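Local coordinates for periplasmic Ferric iron-binding Protein HitA (Pseudomonas aeruginosa PAO1, PDB 6IVY) that binds ferric iron in the periplasm and probably hands it to an ABC transporter for uptake into the cell, at residues V104-P109 with A190-Y195; G131-V136 with T163-F168; T58-P63 with S139-E144; G97-T102 with E251-I256. All coordinates share one frame; numbering follows the deposited sequence.

Interaction 1. Residues V104-P109 with A190-Y195. With FE (Fe (III) ion), chain D; PO4 (phosphate ion), chain C.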
# COMPACT_ATOMS: atom_id res chain seq x y z
N VAL A 104 -1.52 -3.97 -10.05
CA VAL A 104 -1.87 -5.02 -11.00
C VAL A 104 -3.09 -4.60 -11.81
O VAL A 104 -3.86 -3.72 -11.40
CB VAL A 104 -2.16 -6.37 -10.31
CG1 VAL A 104 -0.89 -6.93 -9.68
CG2 VAL A 104 -3.26 -6.22 -9.29
N LEU A 105 -3.28 -5.27 -12.94
CA LEU A 105 -4.53 -5.21 -13.69
C LEU A 105 -5.19 -6.58 -13.56
O LEU A 105 -4.82 -7.52 -14.26
CB LEU A 105 -4.29 -4.83 -15.15
CG LEU A 105 -5.53 -4.70 -16.05
CD1 LEU A 105 -6.42 -3.50 -15.66
CD2 LEU A 105 -5.11 -4.61 -17.51
N ALA A 106 -6.15 -6.69 -12.63
CA ALA A 106 -6.94 -7.92 -12.54
C ALA A 106 -7.90 -7.98 -13.72
O ALA A 106 -8.45 -6.95 -14.13
CB ALA A 106 -7.75 -7.96 -11.24
N TYR A 107 -8.11 -9.18 -14.26
CA TYR A 107 -8.99 -9.31 -15.42
C TYR A 107 -9.67 -10.67 -15.41
O TYR A 107 -9.19 -11.63 -14.77
CB TYR A 107 -8.25 -9.12 -16.74
CG TYR A 107 -7.26 -10.22 -17.05
CD1 TYR A 107 -6.09 -10.35 -16.32
CD2 TYR A 107 -7.50 -11.12 -18.08
CE1 TYR A 107 -5.17 -11.36 -16.60
CE2 TYR A 107 -6.60 -12.13 -18.37
CZ TYR A 107 -5.43 -12.24 -17.64
OH TYR A 107 -4.54 -13.25 -17.93
N ASN A 108 -10.78 -10.74 -16.13
CA ASN A 108 -11.54 -11.97 -16.29
C ASN A 108 -11.24 -12.57 -17.66
O ASN A 108 -11.68 -12.02 -18.69
CB ASN A 108 -13.04 -11.69 -16.15
CG ASN A 108 -13.83 -12.95 -15.96
OD1 ASN A 108 -13.69 -13.89 -16.72
ND2 ASN A 108 -14.64 -13.00 -14.91
N PRO A 109 -10.51 -13.68 -17.73
CA PRO A 109 -10.15 -14.23 -19.05
C PRO A 109 -11.34 -14.70 -19.86
O PRO A 109 -11.23 -14.84 -21.09
CB PRO A 109 -9.20 -15.39 -18.70
CG PRO A 109 -9.43 -15.69 -17.29
CD PRO A 109 -9.89 -14.42 -16.63
N ALA A 190 -9.81 -4.50 -13.66
CA ALA A 190 -9.73 -3.43 -12.67
C ALA A 190 -8.29 -3.23 -12.22
O ALA A 190 -7.50 -4.18 -12.18
CB ALA A 190 -10.62 -3.71 -11.45
N LEU A 191 -7.96 -1.99 -11.89
CA LEU A 191 -6.67 -1.65 -11.33
C LEU A 191 -6.75 -1.76 -9.81
O LEU A 191 -7.47 -0.99 -9.18
CB LEU A 191 -6.27 -0.23 -11.73
CG LEU A 191 -6.06 0.01 -13.23
CD1 LEU A 191 -6.02 1.51 -13.51
CD2 LEU A 191 -4.80 -0.68 -13.72
N ILE A 192 -6.00 -2.70 -9.23
CA ILE A 192 -6.00 -2.88 -7.77
C ILE A 192 -4.57 -3.19 -7.32
O ILE A 192 -3.63 -3.08 -8.11
CB ILE A 192 -6.97 -4.00 -7.34
CG1 ILE A 192 -6.60 -5.33 -8.00
CG2 ILE A 192 -8.43 -3.63 -7.69
CD1 ILE A 192 -7.42 -6.54 -7.49
N ASN A 193 -4.38 -3.57 -6.05
CA ASN A 193 -3.10 -4.10 -5.61
C ASN A 193 -3.09 -5.62 -5.70
O ASN A 193 -4.14 -6.26 -5.75
CB ASN A 193 -2.78 -3.65 -4.17
CG ASN A 193 -2.74 -2.15 -4.03
OD1 ASN A 193 -2.34 -1.44 -4.97
ND2 ASN A 193 -3.18 -1.66 -2.87
N ASN A 194 -1.88 -6.19 -5.71
CA ASN A 194 -1.74 -7.61 -6.03
C ASN A 194 -2.39 -8.51 -4.99
O ASN A 194 -2.94 -9.58 -5.32
CB ASN A 194 -0.26 -7.95 -6.15
CG ASN A 194 0.45 -7.84 -4.83
OD1 ASN A 194 0.51 -6.76 -4.25
ND2 ASN A 194 0.98 -8.96 -4.32
N TYR A 195 -2.34 -8.12 -3.71
CA TYR A 195 -2.66 -9.05 -2.64
C TYR A 195 -4.15 -9.37 -2.57
O TYR A 195 -4.53 -10.40 -2.01
CB TYR A 195 -2.16 -8.52 -1.30
CG TYR A 195 -2.63 -7.11 -0.95
CD1 TYR A 195 -3.84 -6.90 -0.27
CD2 TYR A 195 -1.87 -5.98 -1.30
CE1 TYR A 195 -4.28 -5.62 0.05
CE2 TYR A 195 -2.29 -4.70 -0.97
CZ TYR A 195 -3.51 -4.54 -0.32
OH TYR A 195 -3.95 -3.29 -0.02
FE FE D . -5.29 -2.21 0.56
P PO4 C . -4.97 0.83 -0.74
O1 PO4 C . -3.93 1.59 0.10
O2 PO4 C . -4.87 -0.64 -0.49
O3 PO4 C . -6.35 1.28 -0.32
O4 PO4 C . -4.74 1.09 -2.22
O HOH W 1 -6.78 -0.77 1.35

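Interaction 2. Residues G131-V136 with T163-F168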
# COMPACT_ATOMS: atom_id res chain seq x y z
N GLY A 131 -16.17 1.66 -20.17
CA GLY A 131 -17.02 0.62 -19.62
C GLY A 131 -16.34 -0.70 -19.32
O GLY A 131 -16.99 -1.61 -18.79
N ARG A 132 -15.05 -0.84 -19.61
CA ARG A 132 -14.39 -2.13 -19.49
C ARG A 132 -13.48 -2.28 -18.26
O ARG A 132 -12.97 -3.38 -18.04
CB ARG A 132 -13.57 -2.42 -20.75
CG ARG A 132 -14.45 -2.57 -22.01
CD ARG A 132 -13.67 -3.22 -23.15
NE ARG A 132 -13.59 -4.67 -22.98
CZ ARG A 132 -12.94 -5.50 -23.80
NH1 ARG A 132 -12.32 -5.04 -24.88
NH2 ARG A 132 -12.93 -6.79 -23.54
N PHE A 133 -13.27 -1.24 -17.46
CA PHE A 133 -12.33 -1.37 -16.35
C PHE A 133 -12.80 -0.57 -15.14
O PHE A 133 -13.49 0.44 -15.26
CB PHE A 133 -10.90 -0.95 -16.74
CG PHE A 133 -10.70 0.54 -16.92
CD1 PHE A 133 -11.16 1.19 -18.05
CD2 PHE A 133 -9.98 1.27 -15.98
CE1 PHE A 133 -10.96 2.55 -18.22
CE2 PHE A 133 -9.77 2.63 -16.14
CZ PHE A 133 -10.26 3.28 -17.26
N GLY A 134 -12.43 -1.08 -13.96
CA GLY A 134 -12.69 -0.41 -12.70
C GLY A 134 -11.42 0.15 -12.11
O GLY A 134 -10.32 -0.34 -12.37
N PHE A 135 -11.57 1.23 -11.35
CA PHE A 135 -10.46 1.76 -10.56
C PHE A 135 -11.05 2.35 -9.29
O PHE A 135 -12.27 2.53 -9.16
CB PHE A 135 -9.63 2.80 -11.32
CG PHE A 135 -10.36 4.10 -11.62
CD1 PHE A 135 -11.43 4.13 -12.51
CD2 PHE A 135 -9.97 5.29 -11.01
CE1 PHE A 135 -12.11 5.32 -12.77
CE2 PHE A 135 -10.64 6.48 -11.26
CZ PHE A 135 -11.70 6.50 -12.15
N VAL A 136 -10.15 2.67 -8.36
CA VAL A 136 -10.52 3.07 -7.00
C VAL A 136 -9.91 4.43 -6.69
O VAL A 136 -8.79 4.49 -6.16
CB VAL A 136 -10.05 2.03 -5.98
CG1 VAL A 136 -10.62 2.35 -4.62
CG2 VAL A 136 -10.48 0.62 -6.43
N THR A 163 -8.19 12.53 -16.70
CA THR A 163 -9.43 12.93 -17.37
C THR A 163 -10.04 11.73 -18.11
O THR A 163 -11.26 11.50 -18.01
CB THR A 163 -9.16 14.09 -18.32
OG1 THR A 163 -8.76 15.24 -17.57
CG2 THR A 163 -10.41 14.46 -19.14
N GLY A 164 -9.21 10.95 -18.80
CA GLY A 164 -9.72 9.76 -19.48
C GLY A 164 -10.29 8.73 -18.53
O GLY A 164 -11.32 8.12 -18.82
N LEU A 165 -9.63 8.52 -17.39
CA LEU A 165 -10.16 7.58 -16.39
C LEU A 165 -11.52 8.04 -15.88
O LEU A 165 -12.44 7.23 -15.71
CB LEU A 165 -9.20 7.43 -15.22
CG LEU A 165 -7.88 6.67 -15.39
CD1 LEU A 165 -7.48 6.01 -14.08
CD2 LEU A 165 -7.90 5.69 -16.54
N LYS A 166 -11.66 9.34 -15.58
CA LYS A 166 -12.95 9.87 -15.15
C LYS A 166 -14.01 9.69 -16.23
O LYS A 166 -15.18 9.45 -15.91
CB LYS A 166 -12.82 11.35 -14.80
CG LYS A 166 -14.15 12.07 -14.71
CD LYS A 166 -14.22 12.93 -13.48
CE LYS A 166 -15.62 13.47 -13.27
NZ LYS A 166 -15.63 14.93 -13.56
N ALA A 167 -13.63 9.80 -17.50
CA ALA A 167 -14.63 9.71 -18.55
C ALA A 167 -15.03 8.28 -18.83
O ALA A 167 -16.19 8.02 -19.18
CB ALA A 167 -14.10 10.36 -19.83
N PHE A 168 -14.10 7.33 -18.68
CA PHE A 168 -14.28 5.99 -19.20
C PHE A 168 -14.17 4.87 -18.17
O PHE A 168 -14.64 3.76 -18.45
CB PHE A 168 -13.27 5.73 -20.33
CG PHE A 168 -13.31 6.77 -21.42
CD1 PHE A 168 -14.52 7.22 -21.92
CD2 PHE A 168 -12.13 7.29 -21.94
CE1 PHE A 168 -14.56 8.18 -22.93
CE2 PHE A 168 -12.17 8.26 -22.96
CZ PHE A 168 -13.39 8.70 -23.45
O HOH W 2 -15.00 1.18 -17.33

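Interaction 3. Residues T58-P63 with S139-E144. With FE (Fe (III) ion), chain D; PO4 (phosphate ion), chain C.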
# COMPACT_ATOMS: atom_id res chain seq x y z
N THR A 58 0.85 1.75 8.30
CA THR A 58 0.09 2.21 7.15
C THR A 58 0.25 1.25 5.98
O THR A 58 1.22 0.49 5.89
CB THR A 58 0.51 3.62 6.70
OG1 THR A 58 1.89 3.61 6.30
CG2 THR A 58 0.30 4.64 7.82
N GLU A 59 -0.72 1.30 5.07
CA GLU A 59 -0.61 0.55 3.82
C GLU A 59 0.36 1.19 2.84
O GLU A 59 0.94 0.50 2.00
CB GLU A 59 -1.98 0.43 3.16
CG GLU A 59 -2.98 -0.42 3.93
CD GLU A 59 -4.19 -0.76 3.10
OE1 GLU A 59 -4.01 -1.46 2.09
OE2 GLU A 59 -5.30 -0.31 3.46
N GLU A 60 0.55 2.51 2.93
CA GLU A 60 1.30 3.25 1.91
C GLU A 60 2.17 4.29 2.60
O GLU A 60 1.92 4.67 3.75
CB GLU A 60 0.36 3.95 0.92
CG GLU A 60 -0.89 3.15 0.59
CD GLU A 60 -0.58 1.97 -0.34
OE1 GLU A 60 -1.40 1.04 -0.44
OE2 GLU A 60 0.49 1.99 -0.98
N SER A 61 3.20 4.78 1.88
CA SER A 61 4.20 5.63 2.53
C SER A 61 3.91 7.14 2.62
O SER A 61 4.47 7.79 3.52
CB SER A 61 5.57 5.44 1.85
OG SER A 61 5.47 5.56 0.44
N PRO A 62 3.12 7.75 1.73
CA PRO A 62 2.90 9.22 1.81
C PRO A 62 2.51 9.70 3.21
O PRO A 62 3.08 10.69 3.70
CB PRO A 62 1.78 9.45 0.79
CG PRO A 62 2.15 8.47 -0.32
CD PRO A 62 2.59 7.23 0.44
N PRO A 63 1.58 9.04 3.92
CA PRO A 63 1.26 9.53 5.28
C PRO A 63 2.44 9.50 6.23
O PRO A 63 2.54 10.37 7.10
CB PRO A 63 0.15 8.58 5.75
CG PRO A 63 -0.35 7.91 4.54
CD PRO A 63 0.78 7.85 3.58
N SER A 139 -8.37 5.25 -3.22
CA SER A 139 -7.38 4.30 -2.73
C SER A 139 -6.04 4.98 -2.53
O SER A 139 -5.61 5.80 -3.34
CB SER A 139 -7.23 3.14 -3.71
OG SER A 139 -5.94 2.58 -3.65
N GLY A 140 -5.37 4.61 -1.43
CA GLY A 140 -4.07 5.17 -1.16
C GLY A 140 -3.04 4.79 -2.20
O GLY A 140 -2.18 5.60 -2.56
N ALA A 141 -3.10 3.55 -2.71
CA ALA A 141 -2.13 3.18 -3.75
C ALA A 141 -2.51 3.79 -5.10
O ALA A 141 -1.63 4.04 -5.93
CB ALA A 141 -2.00 1.66 -3.87
N PHE A 142 -3.80 4.04 -5.33
CA PHE A 142 -4.18 4.76 -6.55
C PHE A 142 -3.60 6.17 -6.55
O PHE A 142 -3.14 6.67 -7.59
CB PHE A 142 -5.69 4.84 -6.71
CG PHE A 142 -6.10 5.51 -8.01
CD1 PHE A 142 -5.98 4.83 -9.22
CD2 PHE A 142 -6.53 6.83 -8.03
CE1 PHE A 142 -6.32 5.44 -10.43
CE2 PHE A 142 -6.88 7.45 -9.23
CZ PHE A 142 -6.76 6.75 -10.44
N LEU A 143 -3.64 6.84 -5.39
CA LEU A 143 -3.04 8.17 -5.27
C LEU A 143 -1.55 8.14 -5.57
O LEU A 143 -1.02 9.05 -6.22
CB LEU A 143 -3.30 8.72 -3.87
CG LEU A 143 -2.57 10.04 -3.56
CD1 LEU A 143 -3.17 11.20 -4.35
CD2 LEU A 143 -2.56 10.34 -2.05
N GLU A 144 -0.84 7.12 -5.06
CA GLU A 144 0.56 6.93 -5.41
C GLU A 144 0.72 6.66 -6.91
O GLU A 144 1.70 7.08 -7.52
CB GLU A 144 1.17 5.78 -4.61
CG GLU A 144 1.40 6.10 -3.13
CD GLU A 144 1.64 4.88 -2.30
OE1 GLU A 144 2.73 4.76 -1.70
OE2 GLU A 144 0.72 4.03 -2.24
FE FE D . -5.29 -2.21 0.56
P PO4 C . -4.97 0.83 -0.74
O1 PO4 C . -3.93 1.59 0.10
O2 PO4 C . -4.87 -0.64 -0.49
O3 PO4 C . -6.35 1.28 -0.32
O4 PO4 C . -4.74 1.09 -2.22
O HOH W 1 -6.78 -0.77 1.35
O HOH W 3 5.37 3.60 -1.54

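Interaction 4. Residues G97-T102 with E251-I256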
# COMPACT_ATOMS: atom_id res chain seq x y z
N GLY A 97 9.87 0.78 6.10
CA GLY A 97 8.99 -0.10 5.33
C GLY A 97 8.91 -1.48 5.94
O GLY A 97 9.90 -2.03 6.43
N ILE A 98 7.72 -2.07 5.88
CA ILE A 98 7.43 -3.36 6.50
C ILE A 98 7.15 -4.43 5.45
O ILE A 98 7.72 -5.52 5.50
CB ILE A 98 6.25 -3.26 7.50
CG1 ILE A 98 6.52 -2.18 8.56
CG2 ILE A 98 6.02 -4.60 8.16
CD1 ILE A 98 7.67 -2.52 9.51
N THR A 99 6.26 -4.15 4.50
CA THR A 99 6.08 -4.96 3.30
C THR A 99 5.90 -4.03 2.11
O THR A 99 5.58 -2.86 2.27
CB THR A 99 4.88 -5.91 3.41
OG1 THR A 99 3.66 -5.15 3.56
CG2 THR A 99 5.03 -6.83 4.60
N ALA A 100 6.11 -4.57 0.91
CA ALA A 100 5.74 -3.89 -0.32
C ALA A 100 4.55 -4.59 -0.98
O ALA A 100 4.39 -5.81 -0.86
CB ALA A 100 6.91 -3.82 -1.31
N ARG A 101 3.70 -3.80 -1.63
CA ARG A 101 2.63 -4.29 -2.50
C ARG A 101 2.87 -3.73 -3.90
O ARG A 101 3.70 -2.84 -4.09
CB ARG A 101 1.24 -3.88 -1.97
CG ARG A 101 1.10 -2.38 -1.67
CD ARG A 101 1.42 -2.03 -0.20
NE ARG A 101 0.56 -2.74 0.76
CZ ARG A 101 -0.73 -2.48 0.94
NH1 ARG A 101 -1.33 -1.53 0.24
NH2 ARG A 101 -1.44 -3.20 1.82
N THR A 102 2.17 -4.25 -4.90
CA THR A 102 2.43 -3.76 -6.25
C THR A 102 1.12 -3.65 -7.04
O THR A 102 0.14 -4.34 -6.77
CB THR A 102 3.44 -4.65 -6.99
OG1 THR A 102 3.84 -3.99 -8.20
CG2 THR A 102 2.81 -6.03 -7.33
N GLU A 251 9.80 -13.77 12.42
CA GLU A 251 8.48 -14.21 12.87
C GLU A 251 7.42 -13.14 12.62
O GLU A 251 6.28 -13.47 12.24
CB GLU A 251 8.53 -14.58 14.35
CG GLU A 251 7.19 -15.04 14.89
CD GLU A 251 7.17 -15.22 16.39
OE1 GLU A 251 6.11 -14.96 17.01
OE2 GLU A 251 8.23 -15.62 16.95
N GLY A 252 7.75 -11.87 12.85
CA GLY A 252 6.79 -10.81 12.59
C GLY A 252 6.42 -10.70 11.13
O GLY A 252 5.24 -10.58 10.78
N GLN A 253 7.43 -10.72 10.24
CA GLN A 253 7.16 -10.68 8.81
C GLN A 253 6.27 -11.84 8.37
O GLN A 253 5.34 -11.66 7.58
CB GLN A 253 8.47 -10.68 8.03
CG GLN A 253 9.31 -9.42 8.25
CD GLN A 253 8.98 -8.33 7.24
OE1 GLN A 253 9.47 -8.36 6.11
NE2 GLN A 253 8.17 -7.36 7.65
N LYS A 254 6.54 -13.03 8.88
CA LYS A 254 5.72 -14.18 8.51
C LYS A 254 4.28 -14.00 8.99
O LYS A 254 3.34 -14.32 8.26
CB LYS A 254 6.34 -15.47 9.05
CG LYS A 254 7.45 -16.00 8.17
CD LYS A 254 7.80 -17.44 8.51
CE LYS A 254 6.77 -18.43 7.95
NZ LYS A 254 7.26 -19.14 6.72
N ALA A 255 4.11 -13.48 10.21
CA ALA A 255 2.77 -13.24 10.73
C ALA A 255 2.01 -12.25 9.86
O ALA A 255 0.82 -12.44 9.58
CB ALA A 255 2.85 -12.74 12.18
N ILE A 256 2.68 -11.18 9.43
CA ILE A 256 2.03 -10.25 8.50
C ILE A 256 1.72 -10.96 7.19
O ILE A 256 0.61 -10.83 6.64
CB ILE A 256 2.92 -9.00 8.26
CG1 ILE A 256 3.01 -8.15 9.53
CG2 ILE A 256 2.36 -8.20 7.09
CD1 ILE A 256 4.34 -7.37 9.65

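Interaction 1. Residues V104-P109 with A190-Y195
With chi1 at -67°, Val104 sends CG1 trans to its own carbonyl carbon and CG2 into the cleft between N and C, and each methyl finds its own partner in segment 190-195. Val104 CG2 lies 3.7 Å from Ile192 CG1. The side chains of Val104 and Asn194 cross obliquely, CG1 of the valine 3.7 Å from CB of the asparagine. Ile192 (chi1 59°) extends its chain along the same face, where CD1 reaches Ala106 CB. On the other face Leu105 and Leu191 meet through single methyls, CD1 to CD2 at 3.8 Å.

The backbones pair antiparallel. Val104 and Ile192 exchange two hydrogen bonds, as do Ala106 and Ala190; the shortest runs from Ala190 N to Ala106 O, 2.8 Å. Leu105 and Leu191 form the non-hydrogen-bonded pair between them, supported by CA-H...O contacts.

Strand 189-193 leads directly into the iron site. The OH of Tyr195 binds the ferric ion at 1.8 Å, with the metal in the plane of the ring, and Asn193 ND2 donates to phosphate O4 at 3.2 Å while its OD1 accepts from Arg103. His11, Glu59 and Tyr196 also bind the metal.

Around this pairing, helix 175-183 packs on Ala190 and Ile192, strand 210-212 continues the sheet beyond strand 96-107, and strand 133-135 lies along the other edge of strand 189-193.

Interaction 2. Residues G131-V136 with T163-F168
Apolar contacts centre on Leu165, whose two methyls are divided between two phenylalanines of strand 133-135. Leu165 CD2 meets the edge of the Phe133 ring near its plane, 3.4 Å from CZ, and the two side chains cross at about a right angle. Leu165 CD1 instead sits over one face of Phe135, a CH-pi contact 4.2 Å from the ring centroid and displaced toward the rim. Both phenylalanines place CG between the backbone N and the carbonyl carbon (chi1 72° and 68°), which sends the two rings from alternate strand positions to the same helix. The Phe135 ring also reaches the helix backbone, its CE1 lying 3.5 Å from Leu165 O.

Polar contacts gather where the helix ends. Gly131 N donates to Phe168 O at 3.1 Å, in the carbonyl plane, and water 2 donates to that same oxygen at 2.8 Å while accepting from Phe133 N. One terminal carbonyl is thus gripped by two donors, and the water ties it to the start of the strand.

Strand 133-135 runs parallel to strands 170-171 and 189-193, and helix 155-168 leads into strand 170-171. A helix covering parallel strands in this way is characteristic of the alpha/beta lobes of periplasmic solute-binding proteins.

Interaction 3. Residues T58-P63 with S139-E144
The carboxylates of Glu60 and Glu144 meet with their planes turned 78° apart, OE2 to OE2 at 2.4 Å, a separation so short that its exact value is doubtful, but consistent with one of the two acids holding a proton. Glu60 brings its group there by a bend at chi2 (-74°), whereas Glu144 reaches across from its helix with an extended chain. The other oxygen of Glu60, OE1, lies 3.5 Å from the methyl of Ala141 and 2.6 Å from phosphate O1, and it also forms a salt bridge with Arg101; Thr224 bonds to OE2. Glu144 OE1 comes up to the ring of Pro62, 3.3 Å from CD, and water 3 bridges it to Ser61 OG by donating to both.

These residues lie in the cleft between the two lobes of a periplasmic binding protein, where phosphate coordinates the ferric ion, probably in the role of the synergistic anion of related ferric-binding proteins. Glu59 OE1 binds the metal at 2.1 Å, and phosphate O2 occupies a neighbouring coordination position, while water 1, another ligand, donates to Glu59 OE2 and to phosphate O3.

The N-terminus of helix 140-153 also meets the anion, and the helix dipole would probably help to stabilise its charge. Ser139 is the N-cap: OG accepts from Phe142 N at 3.1 Å and approaches phosphate O4 so closely that the length of that bond is doubtful. Ala141 N donates to that same O4 at 3.0 Å.

Interaction 4. Residues G97-T102 with E251-I256
A classic beta bulge in strand 96-107, at which Ile98 and Thr99 both face Ser226 of strand 223-230, is where helix 250-257 packs against the sheet. The short segments of strand and helix run at 36° to each other, their axes 9.5 Å apart at the nearest point.

Gln253 makes the polar contact. Its chain bends at chi2 (-90°), which swings the amide back toward the strand, and NE2 donates to Ile98 O at 2.9 Å along a nearly straight bond (164° at the hydrogen). The acceptor lies in the plane of the amide, while the donor is tilted from the plane of the carbonyl. NE2 also rests 3.5 Å from Ile98 CG2. Further bonds hold the amide at both ends, because NE2 donates to Met247 O as well and OE1 accepts from Arg266 N; the buried group is thereby fixed in its rotation.

The bulge puts two consecutive side chains within reach of the helix, and Ile256, one turn on from Gln253, meets both. Its CD1 touches Ile98 CG2 at 3.6 Å, the two side chains crossing at about a right angle. Its CG2 meets Thr99 CG2 at 3.9 Å. That threonine methyl, anti to the carbonyl carbon, faces the helix, while OG1 bonds to Glu262. Ile256 is covered in turn by Thr14 and Ile18 of helix 12-26, and Ile98 packs on Met247 and Leu248 of helix 237-248.

Interactions 1 and 4 share strand 96-107 and are both buried, the first as backbone pairing within the sheet, the second as helix-on-sheet packing that combines one buried amide with aliphatic side chains. Interaction 2 lies nearer the surface, partly buried and mainly leucine against phenylalanine rings; it joins interaction 1 through Gly134 O, which probably accepts from Leu191 N. Interaction 3, its centre about 5 Å from that of the chain, is dominated by acids, metal and anion. It shares the ferric ion and phosphate with interaction 1, and Arg101 of segment 97-102 forms salt bridges to Glu59 and Glu60. Phe142 packs on Phe135 and Leu165, connecting interaction 3 to interaction 2, whereas interactions 2 and 4 do not touch.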